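Local coordinates for RND efflux system, outer membrane lipoprotein, NodT family (Burkholderia mallei, PDB 6U94) that probably acts as the outer membrane channel component of a tripartite efflux system, giving exported compounds a way out of the cell, at residues L184-D189 against A433-V438; T176-R181 against G262-L267. All coordinates share one frame; numbering follows the deposited sequence.

How the interactions relate
Following the chain from its N terminus, helix 156-203 supplies 176-181 first and 184-189 shortly after it. Interaction 2 closes the shorter loop, when the chain returns at 262-267, in the coil after helix 253-256, with 80 residues lying between its segments. Interaction 1 closes a much longer one, with 243 residues between its segments, by bringing helix 421-454 back at 433-438. This longer loop opens within the shorter one and ends beyond it, and the two closures therefore cross. The centres of the two contacts are about 13 Å apart and they touch directly, V438 CG1 packing on A179 O at 3.6 Å. One long helix thus serves as a shared spine for a connecting coil and the last helix.

Interaction 1 of 2, residues L184-D189 against A433-V438; sequences LALAQD and AQQLLV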
# COMPACT_ATOMS: atom_id res chain seq x y z
N LEU A 184 -2.59 -16.46 10.18
CA LEU A 184 -3.29 -17.34 11.11
C LEU A 184 -2.96 -18.80 10.83
O LEU A 184 -2.73 -19.58 11.76
CB LEU A 184 -4.80 -17.11 11.02
CG LEU A 184 -5.64 -18.05 11.89
CD1 LEU A 184 -5.31 -17.85 13.36
CD2 LEU A 184 -7.12 -17.87 11.63
N ALA A 185 -2.94 -19.19 9.55
CA ALA A 185 -2.62 -20.57 9.21
C ALA A 185 -1.20 -20.93 9.61
O ALA A 185 -0.94 -22.04 10.09
CB ALA A 185 -2.83 -20.80 7.71
N LEU A 186 -0.26 -19.99 9.43
CA LEU A 186 1.11 -20.22 9.87
C LEU A 186 1.18 -20.38 11.39
O LEU A 186 1.87 -21.27 11.90
CB LEU A 186 2.00 -19.08 9.40
CG LEU A 186 3.44 -19.01 9.91
CD1 LEU A 186 4.26 -20.20 9.42
CD2 LEU A 186 4.08 -17.70 9.48
N ALA A 187 0.47 -19.52 12.12
CA ALA A 187 0.48 -19.59 13.58
C ALA A 187 -0.19 -20.86 14.08
O ALA A 187 0.16 -21.36 15.16
CB ALA A 187 -0.20 -18.36 14.18
N GLN A 188 -1.15 -21.40 13.34
CA GLN A 188 -1.82 -22.63 13.75
C GLN A 188 -0.96 -23.85 13.47
O GLN A 188 -0.90 -24.78 14.28
CB GLN A 188 -3.18 -22.75 13.06
CG GLN A 188 -4.22 -21.78 13.59
CD GLN A 188 -5.50 -21.80 12.78
OE1 GLN A 188 -5.48 -22.07 11.58
NE2 GLN A 188 -6.62 -21.51 13.43
N ASP A 189 -0.28 -23.88 12.31
CA ASP A 189 0.66 -24.95 12.03
C ASP A 189 1.79 -24.97 13.05
O ASP A 189 2.17 -26.04 13.54
CB ASP A 189 1.22 -24.80 10.61
CG ASP A 189 0.16 -24.96 9.55
OD1 ASP A 189 -0.97 -25.39 9.88
OD2 ASP A 189 0.44 -24.64 8.37
N ALA A 433 10.64 -15.14 11.54
CA ALA A 433 10.99 -14.77 10.17
C ALA A 433 9.88 -15.11 9.19
O ALA A 433 9.69 -14.40 8.20
CB ALA A 433 12.30 -15.45 9.76
N GLN A 434 9.15 -16.20 9.44
CA GLN A 434 8.06 -16.58 8.54
C GLN A 434 6.90 -15.59 8.63
O GLN A 434 6.24 -15.31 7.63
CB GLN A 434 7.59 -18.00 8.86
CG GLN A 434 8.63 -19.07 8.59
CD GLN A 434 8.14 -20.46 8.97
OE1 GLN A 434 7.70 -20.69 10.09
NE2 GLN A 434 8.22 -21.39 8.02
N GLN A 435 6.64 -15.06 9.83
CA GLN A 435 5.62 -14.03 9.97
C GLN A 435 6.03 -12.75 9.25
O GLN A 435 5.22 -12.13 8.56
CB GLN A 435 5.34 -13.76 11.44
CG GLN A 435 4.75 -14.94 12.19
CD GLN A 435 4.76 -14.73 13.70
OE1 GLN A 435 5.58 -15.31 14.41
NE2 GLN A 435 3.84 -13.91 14.19
N LEU A 436 7.30 -12.36 9.39
CA LEU A 436 7.78 -11.15 8.73
C LEU A 436 7.69 -11.25 7.22
O LEU A 436 7.47 -10.24 6.54
CB LEU A 436 9.22 -10.85 9.15
CG LEU A 436 9.42 -9.74 10.18
CD1 LEU A 436 10.87 -9.31 10.23
CD2 LEU A 436 8.51 -8.56 9.87
N LEU A 437 7.86 -12.46 6.66
CA LEU A 437 7.78 -12.62 5.21
C LEU A 437 6.40 -12.24 4.69
O LEU A 437 6.29 -11.59 3.64
CB LEU A 437 8.14 -14.05 4.83
CG LEU A 437 8.00 -14.40 3.34
CD1 LEU A 437 8.87 -13.49 2.49
CD2 LEU A 437 8.36 -15.87 3.11
N VAL A 438 5.35 -12.65 5.39
CA VAL A 438 3.99 -12.34 4.95
C VAL A 438 3.76 -10.83 4.99
O VAL A 438 3.24 -10.25 4.03
CB VAL A 438 2.96 -13.08 5.81
CG1 VAL A 438 1.55 -12.68 5.42
CG2 VAL A 438 3.13 -14.59 5.67
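L186 reaches from helix 156-203 onto Q434 and Q435 of helix 421-454, and its two methyls divide the work. CD1 meets the polar end of Q434, 3.5 Å from OE1; no hydrogen bond is involved, only van der Waals contact with the amide. CD2 lies nearer the backbone of helix 421-454, against the base of the same side chain at 3.6 Å from Q434 CB. The same CD2 methyl is 3.7 Å from the backbone N of Q435 and also brushes CG of that residue. One leucine therefore feels both the aliphatic stem of a glutamine and the helix surface from which it grows. The side chains of L186 and Q434 pass each other at a slant, and the extended chain beyond CG of Q434 carries the amide to CD1 of L186, which it meets through OE1. With CG of L186 anti to its own N (chi1 172°), the isobutyl group extends across the gap between the helices, whose nearest CA atoms, those of L186 and Q435, are 7.7 Å apart.

Further out, F431 touches both L186 and A187, extending the packing by a turn in one direction. In the other, V438 packs on L183, so contacts run along the groove as the two helices travel in roughly opposite directions. A187 meets A229 of helix 211-247, while A433 packs on Q395, M398 and I399 of helix 362-415, which joins the pair to further long helices. Such lengthwise, antiparallel packing of long helices is consistent with the helical barrel of the outer membrane factor family.

Interaction 2 of 2, residues T176-R181 against G262-L267; sequences TLLADR and GDRALL
L178 and L266 supply the purely apolar part of the contact, meeting tip to tip with CD1 of L178 3.6 Å from CD2 of L266. The CB of L178 already points toward the coil, and with CG anti to the carbonyl carbon (chi1 -57°) and CD1 extended beyond it, that methyl is carried out to both L266 and R264. L266 approaches in return, and its other methyl, CD1, has a different task: it sits 4.0 Å above the guanidinium plane of R264, over the centre of the group.

This coil, which follows helix 253-256 and leads toward helix 283-294, lies along helix 156-203, where Y174 and L175 extend the packing surface. In this mostly helical outer membrane factor fold, the coil packs on helix 156-203 through the buried L266 and the end of R264.

R264 makes a contact of charged group with apolar one: its side chain runs nearly perpendicular to that of L178, bringing NH2 to 3.5 Å from L178 CD1, with the methyl approaching the guanidinium obliquely.

The polar interactions that hold the arginine in place come from outside the two segments. Its NH1 forms a salt bridge with D55, and NE makes weak hydrogen bonds to the carbonyl oxygens of A259 and P260. Backbone hydrogen bonds of L266 with A54 and D55 tie the same coil to the chain near D55, the residue that pairs with R264.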
# COMPACT_ATOMS: atom_id res chain seq x y z
N THR A 176 -5.11 -7.42 2.61
CA THR A 176 -4.76 -7.56 4.02
C THR A 176 -5.51 -8.74 4.65
O THR A 176 -4.95 -9.45 5.50
CB THR A 176 -5.06 -6.27 4.78
OG1 THR A 176 -4.20 -5.22 4.29
CG2 THR A 176 -4.84 -6.44 6.27
N LEU A 177 -6.76 -8.97 4.24
CA LEU A 177 -7.50 -10.12 4.73
C LEU A 177 -6.79 -11.42 4.36
O LEU A 177 -6.57 -12.29 5.22
CB LEU A 177 -8.92 -10.11 4.16
CG LEU A 177 -9.78 -11.32 4.50
CD1 LEU A 177 -9.98 -11.45 6.00
CD2 LEU A 177 -11.12 -11.24 3.78
N LEU A 178 -6.43 -11.58 3.09
CA LEU A 178 -5.76 -12.80 2.65
C LEU A 178 -4.40 -12.96 3.33
O LEU A 178 -3.95 -14.09 3.55
CB LEU A 178 -5.61 -12.79 1.13
CG LEU A 178 -6.91 -12.66 0.35
CD1 LEU A 178 -6.67 -12.77 -1.14
CD2 LEU A 178 -7.92 -13.70 0.81
N ALA A 179 -3.74 -11.85 3.66
CA ALA A 179 -2.47 -11.94 4.37
C ALA A 179 -2.68 -12.40 5.81
O ALA A 179 -1.94 -13.25 6.31
CB ALA A 179 -1.75 -10.59 4.33
N ASP A 180 -3.69 -11.85 6.49
CA ASP A 180 -3.95 -12.23 7.87
C ASP A 180 -4.44 -13.67 7.99
O ASP A 180 -4.26 -14.29 9.05
CB ASP A 180 -4.97 -11.28 8.49
CG ASP A 180 -4.33 -10.01 9.02
OD1 ASP A 180 -3.20 -10.09 9.55
OD2 ASP A 180 -4.94 -8.92 8.90
N ARG A 181 -5.05 -14.22 6.93
CA ARG A 181 -5.39 -15.64 6.94
C ARG A 181 -4.13 -16.50 6.86
O ARG A 181 -3.98 -17.47 7.62
CB ARG A 181 -6.33 -15.97 5.78
CG ARG A 181 -7.74 -15.43 5.93
CD ARG A 181 -8.58 -15.83 4.73
NE ARG A 181 -9.94 -15.31 4.81
CZ ARG A 181 -10.88 -15.55 3.90
NH1 ARG A 181 -10.61 -16.32 2.85
NH2 ARG A 181 -12.09 -15.03 4.04
N GLY A 262 -0.54 -17.24 -0.65
CA GLY A 262 0.50 -18.05 -1.26
C GLY A 262 1.35 -17.32 -2.29
O GLY A 262 2.10 -16.41 -1.95
N ASP A 263 1.21 -17.73 -3.55
CA ASP A 263 1.94 -17.11 -4.65
C ASP A 263 1.05 -16.67 -5.80
O ASP A 263 1.56 -16.14 -6.79
CB ASP A 263 3.02 -18.07 -5.18
N ARG A 264 -0.26 -16.87 -5.70
CA ARG A 264 -1.16 -16.51 -6.79
C ARG A 264 -1.20 -14.99 -6.97
O ARG A 264 -1.06 -14.22 -6.01
CB ARG A 264 -2.56 -17.05 -6.53
CG ARG A 264 -3.24 -16.52 -5.28
CD ARG A 264 -4.49 -17.33 -4.97
NE ARG A 264 -5.41 -16.62 -4.08
CZ ARG A 264 -6.36 -15.79 -4.50
NH1 ARG A 264 -6.50 -15.55 -5.80
NH2 ARG A 264 -7.15 -15.19 -3.63
N ALA A 265 -1.39 -14.57 -8.21
CA ALA A 265 -1.35 -13.16 -8.57
C ALA A 265 -2.75 -12.57 -8.52
O ALA A 265 -3.65 -13.05 -9.22
CB ALA A 265 -0.73 -12.97 -9.96
N LEU A 266 -2.94 -11.54 -7.71
CA LEU A 266 -4.19 -10.80 -7.65
C LEU A 266 -4.11 -9.42 -8.29
O LEU A 266 -5.10 -8.95 -8.84
CB LEU A 266 -4.66 -10.64 -6.20
CG LEU A 266 -5.08 -11.93 -5.47
CD1 LEU A 266 -3.90 -12.54 -4.72
CD2 LEU A 266 -6.24 -11.65 -4.54
N LEU A 267 -2.95 -8.77 -8.22
CA LEU A 267 -2.71 -7.51 -8.91
C LEU A 267 -1.93 -7.76 -10.19
O LEU A 267 -1.10 -8.66 -10.27
CB LEU A 267 -1.93 -6.54 -8.02
CG LEU A 267 -2.50 -6.22 -6.64
CD1 LEU A 267 -1.70 -5.12 -5.97
CD2 LEU A 267 -3.97 -5.84 -6.75